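Local coordinates for general Secretion Pathway Protein (Vibrio vulnificus, PDB 4G54), which probably binds peptidoglycan through its periplasmic domain as part of the EpsAB fusion protein of the type II secretion system, at residues Q32-E35 / E36-K39; Q54-S58 / I59-Q63. All coordinates share one frame; numbering follows the deposited sequence.

How the interactions relate
Interaction 1 (32-39) comes first along the chain, inside helix 30-40; interaction 2 (54-63) follows, where a loop runs into strand 60-66. Their centres lie about 14 Å apart, and both belong to the peptidase C39-like domain. Helix 30-40 packs Leu-34, Leu-37 and Tyr-38 on strand 125-131, the neighbour of strand 60-66, which is the outermost strand at one end of the antiparallel sheet. The two contacts touch directly: the Tyr-38 ring meets that of Phe-60, and Leu-34 CD1 lies 3.9 Å from Cys-62 SG, half of the disulfide to Cys-52. Helix 30-40 thus packs against the start of the edge strand, and the disulfide ties the loop before that strand to the same place.

Interaction 1 of 2, residues Q32-E35 / E36-K39; sequences QGLE and ELYK
Leu-34 and Leu-37 meet where their side chains cross at a slant on the inner face of amphipathic helix 30-40, Leu-34 CD2 4.1 Å from Leu-37 CD2. The two chains leave the backbone differently: Leu-34 CG stands anti to its own carbonyl carbon (chi1 -71°), Leu-37 CG anti to its own nitrogen (chi1 -176°), and both branched ends reach Leu-80 and Leu-129 of the sheet. Tyr-38 extends this apolar face; its CB and CD1 lie close to the carbonyl of Leu-34, which also accepts a bond from Tyr-38 N at 2.8 Å. Gly-33, lacking a side chain, suits its buried place, and its O accepts Leu-37 N at 2.9 Å in the preceding i to i+4 bond. Another side carries the charged pair Glu-36 and Lys-39, whose side chains both touch Phe-229. Lys-39 stretches its methylene chain back along the helix, CG passing 3.3 Å from Glu-35 O, to form a salt bridge with Glu-36. The Glu-36 chain bends to bring its carboxylate to the lysine, while its second oxygen, OE2, is held by the hydroxyl of Tyr-226. These two partners probably stabilise its negative charge in a buried position. Lys-39 NZ approaches Glu-36 OE1 from the syn side at 3.0 Å, 32° out of the carboxylate plane.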
ATOM      1  N   GLN A  32       2.325 -10.405  13.261  1.00 22.87           N
ATOM      2  CA  GLN A  32       3.543  -9.715  13.641  1.00 21.71           C
ATOM      3  C   GLN A  32       4.097  -8.886  12.463  1.00 21.42           C
ATOM      4  O   GLN A  32       4.460  -7.678  12.602  1.00 21.91           O
ATOM      5  CB  GLN A  32       4.614 -10.764  14.054  1.00 23.97           C
ATOM      6  CG  GLN A  32       5.731 -10.177  14.712  1.00 33.93           C
ATOM      7  CD  GLN A  32       6.640 -11.229  15.227  1.00 38.85           C
ATOM      8  OE1 GLN A  32       6.362 -12.461  15.095  1.00 36.87           O
ATOM      9  NE2 GLN A  32       7.749 -10.779  15.825  1.00 39.13           N
ATOM     10  N   GLY A  33       4.148  -9.523  11.284  1.00 20.62           N
ATOM     11  CA  GLY A  33       4.579  -8.784  10.074  1.00 19.14           C
ATOM     12  C   GLY A  33       3.722  -7.615   9.734  1.00 18.53           C
ATOM     13  O   GLY A  33       4.229  -6.576   9.305  1.00 18.79           O
ATOM     14  N   LEU A  34       2.420  -7.787   9.864  1.00 18.34           N
ATOM     15  CA  LEU A  34       1.497  -6.667   9.488  1.00 16.47           C
ATOM     16  C   LEU A  34       1.569  -5.548  10.518  1.00 17.75           C
ATOM     17  O   LEU A  34       1.492  -4.361  10.131  1.00 17.90           O
ATOM     18  CB  LEU A  34       0.057  -7.116   9.376  1.00 18.01           C
ATOM     19  CG  LEU A  34      -0.200  -7.990   8.182  1.00 19.11           C
ATOM     20  CD1 LEU A  34      -1.614  -8.496   8.350  1.00 20.55           C
ATOM     21  CD2 LEU A  34      -0.067  -7.173   6.830  1.00 21.91           C
ATOM     22  N   GLU A  35       1.822  -5.899  11.790  1.00 17.31           N
ATOM     23  CA  GLU A  35       2.044  -4.828  12.777  1.00 19.11           C
ATOM     24  C   GLU A  35       3.236  -3.968  12.310  1.00 19.44           C
ATOM     25  O   GLU A  35       3.185  -2.719  12.386  1.00 20.07           O
ATOM     26  CB  GLU A  35       2.240  -5.403  14.217  1.00 20.39           C
ATOM     27  CG  GLU A  35       2.302  -4.319  15.220  1.00 25.08           C
ATOM     28  CD  GLU A  35       2.580  -4.856  16.615  1.00 35.76           C
ATOM     29  OE1 GLU A  35       2.898  -6.058  16.745  1.00 41.53           O
ATOM     30  OE2 GLU A  35       2.499  -4.044  17.557  1.00 44.20           O
ATOM     31  N   GLU A  36       4.316  -4.568  11.825  1.00 19.10           N
ATOM     32  CA  GLU A  36       5.452  -3.814  11.343  1.00 19.76           C
ATOM     33  C   GLU A  36       5.089  -2.999  10.075  1.00 18.25           C
ATOM     34  O   GLU A  36       5.541  -1.857   9.908  1.00 18.63           O
ATOM     35  CB  GLU A  36       6.619  -4.804  11.060  1.00 21.59           C
ATOM     36  CG  GLU A  36       8.029  -4.100  10.941  1.00 24.72           C
ATOM     37  CD  GLU A  36       8.526  -3.529  12.251  1.00 26.20           C
ATOM     38  OE1 GLU A  36       7.928  -3.819  13.353  1.00 25.70           O
ATOM     39  OE2 GLU A  36       9.576  -2.836  12.160  1.00 26.60           O
ATOM     40  N   LEU A  37       4.374  -3.654   9.157  1.00 17.04           N
ATOM     41  CA  LEU A  37       4.034  -2.937   7.905  1.00 15.93           C
ATOM     42  C   LEU A  37       3.175  -1.721   8.187  1.00 17.48           C
ATOM     43  O   LEU A  37       3.388  -0.656   7.596  1.00 17.91           O
ATOM     44  CB  LEU A  37       3.367  -3.958   6.957  1.00 17.79           C
ATOM     45  CG  LEU A  37       3.038  -3.420   5.569  1.00 18.44           C
ATOM     46  CD1 LEU A  37       4.318  -2.982   4.947  1.00 18.60           C
ATOM     47  CD2 LEU A  37       2.395  -4.573   4.733  1.00 18.29           C
ATOM     48  N   TYR A  38       2.263  -1.816   9.160  1.00 17.39           N
ATOM     49  CA  TYR A  38       1.482  -0.618   9.497  1.00 17.73           C
ATOM     50  C   TYR A  38       2.379   0.491  10.078  1.00 17.47           C
ATOM     51  O   TYR A  38       2.106   1.682   9.855  1.00 18.89           O
ATOM     52  CB  TYR A  38       0.439  -0.919  10.552  1.00 17.08           C
ATOM     53  CG  TYR A  38      -0.900  -1.406  10.006  1.00 15.41           C
ATOM     54  CD1 TYR A  38      -1.265  -2.730  10.090  1.00 18.11           C
ATOM     55  CD2 TYR A  38      -1.810  -0.510   9.366  1.00 19.46           C
ATOM     56  CE1 TYR A  38      -2.614  -3.148   9.624  1.00 19.49           C
ATOM     57  CE2 TYR A  38      -3.001  -0.905   8.866  1.00 19.36           C
ATOM     58  CZ  TYR A  38      -3.426  -2.196   9.032  1.00 21.52           C
ATOM     59  OH  TYR A  38      -4.652  -2.572   8.543  1.00 23.19           O
ATOM     60  N   LYS A  39       3.439   0.144  10.778  1.00 19.48           N
ATOM     61  CA  LYS A  39       4.278   1.223  11.318  1.00 20.58           C
ATOM     62  C   LYS A  39       4.905   2.063  10.159  1.00 20.62           C
ATOM     63  O   LYS A  39       5.154   3.267  10.305  1.00 21.78           O
ATOM     64  CB  LYS A  39       5.419   0.644  12.108  1.00 19.87           C
ATOM     65  CG  LYS A  39       5.033  -0.101  13.322  1.00 24.91           C
ATOM     66  CD  LYS A  39       6.335  -0.488  14.146  1.00 29.48           C
ATOM     67  CE  LYS A  39       6.004  -1.637  15.050  1.00 30.79           C
ATOM     68  NZ  LYS A  39       7.230  -2.133  15.748  1.00 39.14           N
TER

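Interaction 2 of 2, residues Q54-S58 / I59-Q63; sequences QPSTS and IFQCQ
Water 1 is gripped by both arms of a turn leading into edge strand 60-66: it accepts from Cys-62 N at 3.0 Å, bonds Ser-56 OG at 2.9 Å, and takes weak bonds from the side-chain amides of Gln-54 and Gln-61. Those two side chains cross at about a right angle, their amide planes 40° apart; each bends at chi2, which folds its amide into the mouth of the turn. Gln-54 NE2 also gives a 2.7 Å bond to water 2, which donates to Cys-62 O. Nearer the bend, water 3 joins Ser-58 N to Phe-60 O, donating to the latter at 2.7 Å. Serine suits position 58 because its short side chain can serve the backbone: OG sits between its own N and carbonyl carbon (chi1 74°) and accepts Phe-60 N at 3.0 Å, nearly straight at 162°. That oxygen lies at the edge of the Phe-60 ring, near its plane, while the ring itself meets Trp-41 edge-to-face. Ser-56 OG has a further partner in Arg-135, which also binds Ile-59 O. On this side of the strand, therefore, waters and side chains supply the hydrogen bonds that a neighbouring strand would otherwise give to Phe-60 and Cys-62.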
ATOM      1  N   GLN A  54     -11.774  -9.732   6.280  1.00 24.30           N
ATOM      2  CA  GLN A  54     -12.755  -8.752   5.852  1.00 24.35           C
ATOM      3  C   GLN A  54     -13.995  -8.940   6.690  1.00 24.10           C
ATOM      4  O   GLN A  54     -14.298 -10.105   7.058  1.00 28.27           O
ATOM      5  CB  GLN A  54     -13.232  -9.016   4.430  1.00 22.71           C
ATOM      6  CG  GLN A  54     -12.121  -8.987   3.398  1.00 26.95           C
ATOM      7  CD  GLN A  54     -11.293  -7.717   3.387  1.00 35.39           C
ATOM      8  OE1 GLN A  54     -11.796  -6.621   3.140  1.00 40.00           O
ATOM      9  NE2 GLN A  54      -9.984  -7.899   3.516  1.00 42.96           N
ATOM     10  N   PRO A  55     -14.726  -7.877   6.970  1.00 23.86           N
ATOM     11  CA  PRO A  55     -14.518  -6.495   6.523  1.00 23.54           C
ATOM     12  C   PRO A  55     -13.379  -5.755   7.225  1.00 24.18           C
ATOM     13  O   PRO A  55     -12.989  -6.128   8.354  1.00 24.37           O
ATOM     14  CB  PRO A  55     -15.857  -5.783   6.857  1.00 23.45           C
ATOM     15  CG  PRO A  55     -16.448  -6.615   7.902  1.00 26.68           C
ATOM     16  CD  PRO A  55     -16.043  -8.044   7.623  1.00 25.84           C
ATOM     17  N   SER A  56     -12.892  -4.728   6.535  1.00 23.16           N
ATOM     18  CA  SER A  56     -11.897  -3.819   7.099  1.00 23.54           C
ATOM     19  C   SER A  56     -12.437  -3.183   8.374  1.00 23.57           C
ATOM     20  O   SER A  56     -13.588  -2.908   8.522  1.00 25.18           O
ATOM     21  CB  SER A  56     -11.620  -2.692   6.076  1.00 25.35           C
ATOM     22  OG  SER A  56     -11.330  -3.216   4.769  1.00 29.58           O
ATOM     23  N   THR A  57     -11.492  -2.878   9.253  1.00 24.75           N
ATOM     24  CA  THR A  57     -11.738  -2.238  10.504  1.00 23.56           C
ATOM     25  C   THR A  57     -11.244  -0.782  10.492  1.00 22.48           C
ATOM     26  O   THR A  57     -11.476  -0.014  11.481  1.00 23.67           O
ATOM     27  CB  THR A  57     -10.920  -3.011  11.657  1.00 26.47           C
ATOM     28  OG1 THR A  57      -9.596  -3.411  11.169  1.00 29.82           O
ATOM     29  CG2 THR A  57     -11.771  -4.283  11.960  1.00 31.22           C
ATOM     30  N   SER A  58     -10.592  -0.382   9.389  1.00 19.69           N
ATOM     31  CA  SER A  58     -10.119   1.018   9.237  1.00 17.27           C
ATOM     32  C   SER A  58     -10.206   1.294   7.719  1.00 18.93           C
ATOM     33  O   SER A  58     -10.719   0.410   6.976  1.00 18.43           O
ATOM     34  CB  SER A  58      -8.647   1.150   9.687  1.00 18.40           C
ATOM     35  OG  SER A  58      -7.752   0.578   8.718  1.00 20.17           O
ATOM     36  N   ILE A  59      -9.714   2.451   7.261  1.00 18.68           N
ATOM     37  CA  ILE A  59      -9.746   2.715   5.806  1.00 18.26           C
ATOM     38  C   ILE A  59      -8.745   1.835   5.046  1.00 17.93           C
ATOM     39  O   ILE A  59      -8.813   1.757   3.845  1.00 17.94           O
ATOM     40  CB  ILE A  59      -9.522   4.172   5.451  1.00 19.41           C
ATOM     41  CG1 ILE A  59      -8.128   4.606   5.949  1.00 23.24           C
ATOM     42  CG2 ILE A  59     -10.684   4.966   6.182  1.00 21.49           C
ATOM     43  CD1 ILE A  59      -7.488   5.798   5.177  1.00 33.05           C
ATOM     44  N   PHE A  60      -7.876   1.101   5.749  1.00 17.26           N
ATOM     45  CA  PHE A  60      -6.918   0.264   5.051  1.00 17.77           C
ATOM     46  C   PHE A  60      -7.541  -0.992   4.523  1.00 18.41           C
ATOM     47  O   PHE A  60      -8.439  -1.626   5.186  1.00 20.84           O
ATOM     48  CB  PHE A  60      -5.687  -0.084   5.920  1.00 16.19           C
ATOM     49  CG  PHE A  60      -4.590   0.928   5.909  1.00 17.00           C
ATOM     50  CD1 PHE A  60      -4.771   2.124   6.543  1.00 19.93           C
ATOM     51  CD2 PHE A  60      -3.372   0.682   5.226  1.00 18.21           C
ATOM     52  CE1 PHE A  60      -3.791   3.105   6.523  1.00 23.28           C
ATOM     53  CE2 PHE A  60      -2.371   1.617   5.242  1.00 19.22           C
ATOM     54  CZ  PHE A  60      -2.553   2.845   5.819  1.00 20.81           C
ATOM     55  N   GLN A  61      -7.105  -1.422   3.343  1.00 15.84           N
ATOM     56  CA  GLN A  61      -7.419  -2.757   2.788  1.00 18.46           C
ATOM     57  C   GLN A  61      -6.227  -3.649   3.083  1.00 18.94           C
ATOM     58  O   GLN A  61      -5.077  -3.200   3.037  1.00 18.81           O
ATOM     59  CB  GLN A  61      -7.494  -2.656   1.269  1.00 19.98           C
ATOM     60  CG  GLN A  61      -8.339  -3.585   0.510  1.00 32.30           C
ATOM     61  CD  GLN A  61      -9.810  -3.401   0.828  1.00 37.15           C
ATOM     62  OE1 GLN A  61     -10.581  -2.552   0.243  1.00 39.26           O
ATOM     63  NE2 GLN A  61     -10.239  -4.242   1.688  1.00 40.08           N
ATOM     64  N   CYS A  62      -6.500  -4.935   3.329  1.00 19.77           N
ATOM     65  CA  CYS A  62      -5.452  -5.942   3.571  1.00 19.36           C
ATOM     66  C   CYS A  62      -5.811  -7.102   2.675  1.00 20.77           C
ATOM     67  O   CYS A  62      -6.978  -7.518   2.655  1.00 22.60           O
ATOM     68  CB  CYS A  62      -5.470  -6.368   5.047  1.00 20.15           C
ATOM     69  SG  CYS A  62      -3.960  -7.420   5.383  1.00 24.58           S
ATOM     70  N   GLN A  63      -4.852  -7.551   1.831  1.00 20.39           N
ATOM     71  CA  GLN A  63      -5.166  -8.655   0.886  1.00 20.38           C
ATOM     72  C   GLN A  63      -3.951  -9.564   0.768  1.00 19.94           C
ATOM     73  O   GLN A  63      -2.821  -9.052   0.568  1.00 21.65           O
ATOM     74  CB  GLN A  63      -5.534  -7.991  -0.502  1.00 21.27           C
ATOM     75  CG  GLN A  63      -6.000  -8.849  -1.604  1.00 27.06           C
ATOM     76  CD  GLN A  63      -6.126  -8.004  -2.922  1.00 28.64           C
ATOM     77  OE1 GLN A  63      -5.150  -7.418  -3.355  1.00 30.53           O
ATOM     78  NE2 GLN A  63      -7.303  -7.997  -3.550  1.00 27.87           N
TER
HETATM   79  O   HOH W   1      -9.261  -5.254   4.578  1.00 23.53           O
HETATM   80  O   HOH W   2      -8.135  -9.873   3.556  1.00 41.32           O
HETATM   81  O   HOH W   3      -8.917  -2.443   7.710  1.00 20.68           O